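Local coordinates for phycocyanobilin lyase subunit beta (PDB 5N3U), which associates with CpcE to form a lyase that is probably required to attach the phycocyanobilin chromophore to the cpcA product, the phycocyanin alpha chain, at residues G77-S82 and P108-A113; R93-L98 and K116-L121. One frame throughout, in Å; residues are numbered along the deposited sequence.

In the fold
Helix 108-118 is common to both contacts. In interaction 1 its first residues, 108-113, run beside 77-82 of helix 76-89; in interaction 2 its last turn and the residues just after it, 116-121, receive the start of helix 95-104, which follows helix 76-89 in the chain. The two contacts are about 13 Å apart, centre to centre, and both lie near the middle of the chain, about 9 and 5 Å from its centre. Together they pack one helix against the two that precede it, in an all-helical HEAT-repeat region. Neither contact is isolated from the partner protein: residues of lyase subunit alpha reach both, at Arg79 and Ala113 in interaction 1 and at Leu95 in interaction 2.

Interaction 1 of 2, residues G77-S82 and P108-A113; sequences GARAYS and PSVRRA
Arg79 meets Val110 with its aliphatic part, CG lying 4.1 Å from Val110 CG2. The arginine leaves its helix with CG anti to the backbone N (chi1 -175°), and a bend at chi3 (70°) brings NE round to 4.1 Å from the same Val110 CG2. That methyl lies obliquely to the guanidinium, in van der Waals contact only; the charge is answered elsewhere. NE forms a salt bridge with Asp105, close before helix 108-118, while NH2 is bound by Asp72 O and by Glu8 of a lyase subunit alpha chain.

Ala80, next along, forms with Val110 the nearest CA pair of the two segments, Ala80 CA lying just 4.4 Å from Val110 CA. Val110 CG2, lying beside its own backbone N and anti to the carbonyl carbon, presses on the main chain here, 3.7 Å from Ala80 N. The same methyl also reaches Ala80 CB, at 3.9 Å. Ser109 comes in on Ala80 as well, its OG 3.9 Å from Ala80 CB. Further up, Ala113 points its CB toward helix 76-89 and approaches Ala80 O at 4.3 Å. Ile83, one turn beyond Ala80, continues the packing against Val110 and Ala113.

The helix axes are 8.3 Å apart and almost parallel, a spacing that fits the small side chains between them: one alanine faces a serine, a valine and another alanine. The chemistry is therefore divided. Directly between the segments there are buried van der Waals contacts of methyls with backbone and alanine, whereas the polar bonds of Arg79 are made outside the two segments, where its end ties helix 76-89 to Asp105 and to Glu8 of a lyase subunit alpha chain.

Interaction 2 of 2, residues R93-L98 and K116-L121; sequences RALDVL and KGLGNL
Leu95 and Leu118 cross at about a right angle, their branches touching where Leu95 CD1 lies 3.8 Å from Leu118 CD2. That one methyl of Leu118 has a second neighbour, Leu98 CB, also at 3.8 Å, and so it bridges two leucines on successive turns of the opposing segment. An alanine in place of Leu118 would probably leave Leu95 CD1 and Leu98 CB without their common neighbour and open a gap between the two segments.

Leu98 and Leu121 instead meet tip to tip, CD2 to CD2 at 4.0 Å. The other methyl of Leu121, CD1, rests on the backbone at the start of helix 95-104, 3.9 Å from Leu95 N. Gly117, having no side chain, lets Leu98 CD2 lie 4.0 Å from its carbonyl C.

Ala134 and Ala138 of helix 130-145 pack on Leu95, Ala138 and Thr141 on Leu118, and Ile83 of helix 76-89 on Leu98. A buried leucine cluster of this kind, joining the start of helix 95-104 to the end of helix 108-118 and the residues just beyond it, is consistent with the hydrophobic core of a HEAT-repeat helical solenoid.

Interaction 1 of 2, residues G77-S82 and P108-A113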
# COMPACT_ATOMS: atom_id res chain seq x y z
N GLY B 77 -6.82 2.16 -4.77
CA GLY B 77 -7.91 3.20 -4.86
C GLY B 77 -8.92 2.72 -5.87
O GLY B 77 -10.15 2.70 -5.61
N ALA B 78 -8.39 2.27 -6.99
CA ALA B 78 -9.29 1.75 -8.08
C ALA B 78 -9.98 0.49 -7.70
O ALA B 78 -11.18 0.30 -7.95
CB ALA B 78 -8.46 1.52 -9.30
N ARG B 79 -9.24 -0.40 -7.02
CA ARG B 79 -9.74 -1.69 -6.64
C ARG B 79 -10.93 -1.59 -5.70
O ARG B 79 -11.87 -2.39 -5.79
CB ARG B 79 -8.58 -2.52 -6.08
CG ARG B 79 -8.93 -3.92 -5.75
CD ARG B 79 -7.67 -4.83 -5.64
NE ARG B 79 -6.85 -4.53 -4.47
CZ ARG B 79 -5.68 -3.85 -4.45
NH1 ARG B 79 -5.07 -3.68 -3.30
NH2 ARG B 79 -5.15 -3.28 -5.56
N ALA B 80 -10.91 -0.60 -4.82
CA ALA B 80 -11.92 -0.42 -3.87
C ALA B 80 -13.24 -0.10 -4.60
O ALA B 80 -14.27 -0.52 -4.18
CB ALA B 80 -11.57 0.74 -2.97
N TYR B 81 -13.16 0.66 -5.68
CA TYR B 81 -14.33 0.99 -6.50
C TYR B 81 -14.84 -0.23 -7.20
O TYR B 81 -16.07 -0.41 -7.26
CB TYR B 81 -14.04 2.09 -7.54
CG TYR B 81 -13.98 3.45 -6.92
CD1 TYR B 81 -15.15 4.06 -6.46
CD2 TYR B 81 -12.77 4.16 -6.82
CE1 TYR B 81 -15.12 5.34 -5.88
CE2 TYR B 81 -12.71 5.44 -6.24
CZ TYR B 81 -13.90 6.01 -5.75
OH TYR B 81 -13.87 7.30 -5.22
N SER B 82 -13.98 -1.08 -7.73
CA SER B 82 -14.45 -2.33 -8.33
C SER B 82 -15.24 -3.15 -7.32
O SER B 82 -16.32 -3.64 -7.60
CB SER B 82 -13.33 -3.17 -8.89
OG SER B 82 -12.76 -2.56 -10.00
N PRO B 108 -7.41 -1.21 3.57
CA PRO B 108 -8.63 -1.17 4.33
C PRO B 108 -9.86 -0.75 3.57
O PRO B 108 -10.90 -1.35 3.80
CB PRO B 108 -8.36 -0.15 5.42
CG PRO B 108 -6.90 -0.20 5.65
CD PRO B 108 -6.31 -0.51 4.24
N SER B 109 -9.76 0.21 2.67
CA SER B 109 -10.89 0.64 1.91
C SER B 109 -11.41 -0.55 1.08
O SER B 109 -12.66 -0.70 0.91
CB SER B 109 -10.49 1.79 0.91
OG SER B 109 -9.33 1.47 0.14
N VAL B 110 -10.49 -1.39 0.59
CA VAL B 110 -10.92 -2.55 -0.21
C VAL B 110 -11.61 -3.57 0.66
O VAL B 110 -12.66 -4.10 0.29
CB VAL B 110 -9.73 -3.17 -0.92
CG1 VAL B 110 -10.11 -4.55 -1.52
CG2 VAL B 110 -9.24 -2.26 -1.98
N ARG B 111 -10.99 -3.93 1.77
CA ARG B 111 -11.53 -4.91 2.67
C ARG B 111 -12.92 -4.54 3.23
O ARG B 111 -13.78 -5.43 3.38
CB ARG B 111 -10.53 -5.14 3.83
CG ARG B 111 -9.14 -5.59 3.39
CD ARG B 111 -8.18 -5.88 4.54
NE ARG B 111 -8.64 -7.09 5.18
CZ ARG B 111 -8.33 -7.47 6.40
NH1 ARG B 111 -7.48 -6.76 7.16
NH2 ARG B 111 -8.86 -8.57 6.85
N ARG B 112 -13.12 -3.26 3.61
CA ARG B 112 -14.36 -2.86 4.19
C ARG B 112 -15.47 -2.98 3.19
O ARG B 112 -16.59 -3.38 3.56
CB ARG B 112 -14.32 -1.44 4.75
CG ARG B 112 -13.34 -1.29 5.95
CD ARG B 112 -13.38 0.07 6.58
NE ARG B 112 -13.04 1.11 5.62
CZ ARG B 112 -11.93 1.89 5.67
NH1 ARG B 112 -11.04 1.79 6.66
NH2 ARG B 112 -11.72 2.73 4.72
N ALA B 113 -15.19 -2.59 1.96
CA ALA B 113 -16.18 -2.66 0.87
C ALA B 113 -16.61 -4.10 0.62
O ALA B 113 -17.75 -4.37 0.36
CB ALA B 113 -15.66 -2.01 -0.44

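Interaction 2 of 2, residues R93-L98 and K116-L121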
# COMPACT_ATOMS: atom_id res chain seq x y z
N ARG B 93 -22.19 -14.23 -8.10
CA ARG B 93 -20.99 -14.70 -8.77
C ARG B 93 -19.71 -13.98 -8.29
O ARG B 93 -18.66 -14.48 -8.48
CB ARG B 93 -21.08 -14.58 -10.25
CG ARG B 93 -22.14 -15.51 -10.91
CD ARG B 93 -22.16 -15.21 -12.39
NE ARG B 93 -22.80 -13.94 -12.66
CZ ARG B 93 -22.83 -13.34 -13.85
NH1 ARG B 93 -22.33 -13.93 -14.91
NH2 ARG B 93 -23.40 -12.16 -13.99
N ALA B 94 -19.87 -12.86 -7.62
CA ALA B 94 -18.75 -12.09 -7.06
C ALA B 94 -18.27 -12.63 -5.72
O ALA B 94 -17.35 -12.07 -5.15
CB ALA B 94 -19.22 -10.64 -6.91
N LEU B 95 -18.89 -13.68 -5.20
CA LEU B 95 -18.49 -14.20 -3.88
C LEU B 95 -16.94 -14.41 -3.72
O LEU B 95 -16.29 -13.90 -2.77
CB LEU B 95 -19.20 -15.50 -3.66
CG LEU B 95 -18.82 -16.21 -2.36
CD1 LEU B 95 -19.31 -15.47 -1.15
CD2 LEU B 95 -19.27 -17.68 -2.30
N ASP B 96 -16.35 -15.17 -4.61
CA ASP B 96 -14.90 -15.53 -4.42
C ASP B 96 -13.98 -14.31 -4.50
O ASP B 96 -13.07 -14.22 -3.75
CB ASP B 96 -14.47 -16.59 -5.43
CG ASP B 96 -15.20 -17.97 -5.20
OD1 ASP B 96 -15.66 -18.35 -4.05
OD2 ASP B 96 -15.29 -18.71 -6.19
N VAL B 97 -14.26 -13.37 -5.42
CA VAL B 97 -13.52 -12.13 -5.41
C VAL B 97 -13.69 -11.37 -4.11
O VAL B 97 -12.73 -10.80 -3.58
CB VAL B 97 -13.86 -11.23 -6.63
CG1 VAL B 97 -13.49 -9.77 -6.49
CG2 VAL B 97 -13.15 -11.82 -7.84
N LEU B 98 -14.90 -11.25 -3.61
CA LEU B 98 -15.11 -10.56 -2.40
C LEU B 98 -14.46 -11.20 -1.20
O LEU B 98 -13.93 -10.54 -0.30
CB LEU B 98 -16.60 -10.36 -2.12
CG LEU B 98 -17.29 -9.15 -2.64
CD1 LEU B 98 -16.84 -8.68 -3.97
CD2 LEU B 98 -18.80 -9.32 -2.55
N LYS B 116 -18.84 -5.53 3.76
CA LYS B 116 -20.23 -5.14 3.56
C LYS B 116 -20.90 -5.94 2.48
O LYS B 116 -22.01 -6.45 2.67
CB LYS B 116 -20.36 -3.67 3.28
CG LYS B 116 -21.82 -3.17 3.23
CD LYS B 116 -21.88 -1.66 3.00
CE LYS B 116 -23.29 -1.14 3.05
NZ LYS B 116 -23.29 0.22 2.44
N GLY B 117 -20.26 -6.04 1.32
CA GLY B 117 -20.80 -6.76 0.23
C GLY B 117 -21.10 -8.24 0.48
O GLY B 117 -22.11 -8.75 0.04
N LEU B 118 -20.23 -8.87 1.24
CA LEU B 118 -20.36 -10.30 1.49
C LEU B 118 -21.73 -10.63 2.14
O LEU B 118 -22.20 -11.78 2.03
CB LEU B 118 -19.26 -10.77 2.37
CG LEU B 118 -18.01 -11.09 1.58
CD1 LEU B 118 -16.88 -11.34 2.50
CD2 LEU B 118 -18.25 -12.30 0.64
N GLY B 119 -22.34 -9.70 2.88
CA GLY B 119 -23.60 -10.06 3.57
C GLY B 119 -24.82 -9.74 2.77
O GLY B 119 -25.93 -9.90 3.25
N ASN B 120 -24.68 -9.25 1.55
CA ASN B 120 -25.78 -8.71 0.81
C ASN B 120 -25.91 -9.19 -0.63
O ASN B 120 -26.69 -8.68 -1.37
CB ASN B 120 -25.64 -7.16 0.91
CG ASN B 120 -25.79 -6.69 2.38
OD1 ASN B 120 -24.85 -6.29 3.16
ND2 ASN B 120 -26.96 -6.87 2.81
N LEU B 121 -25.18 -10.21 -1.05
CA LEU B 121 -25.33 -10.69 -2.39
C LEU B 121 -26.71 -11.46 -2.57
O LEU B 121 -27.30 -11.98 -1.63
CB LEU B 121 -24.18 -11.66 -2.73
CG LEU B 121 -22.78 -11.05 -2.58
CD1 LEU B 121 -21.73 -12.06 -3.08
CD2 LEU B 121 -22.68 -9.80 -3.39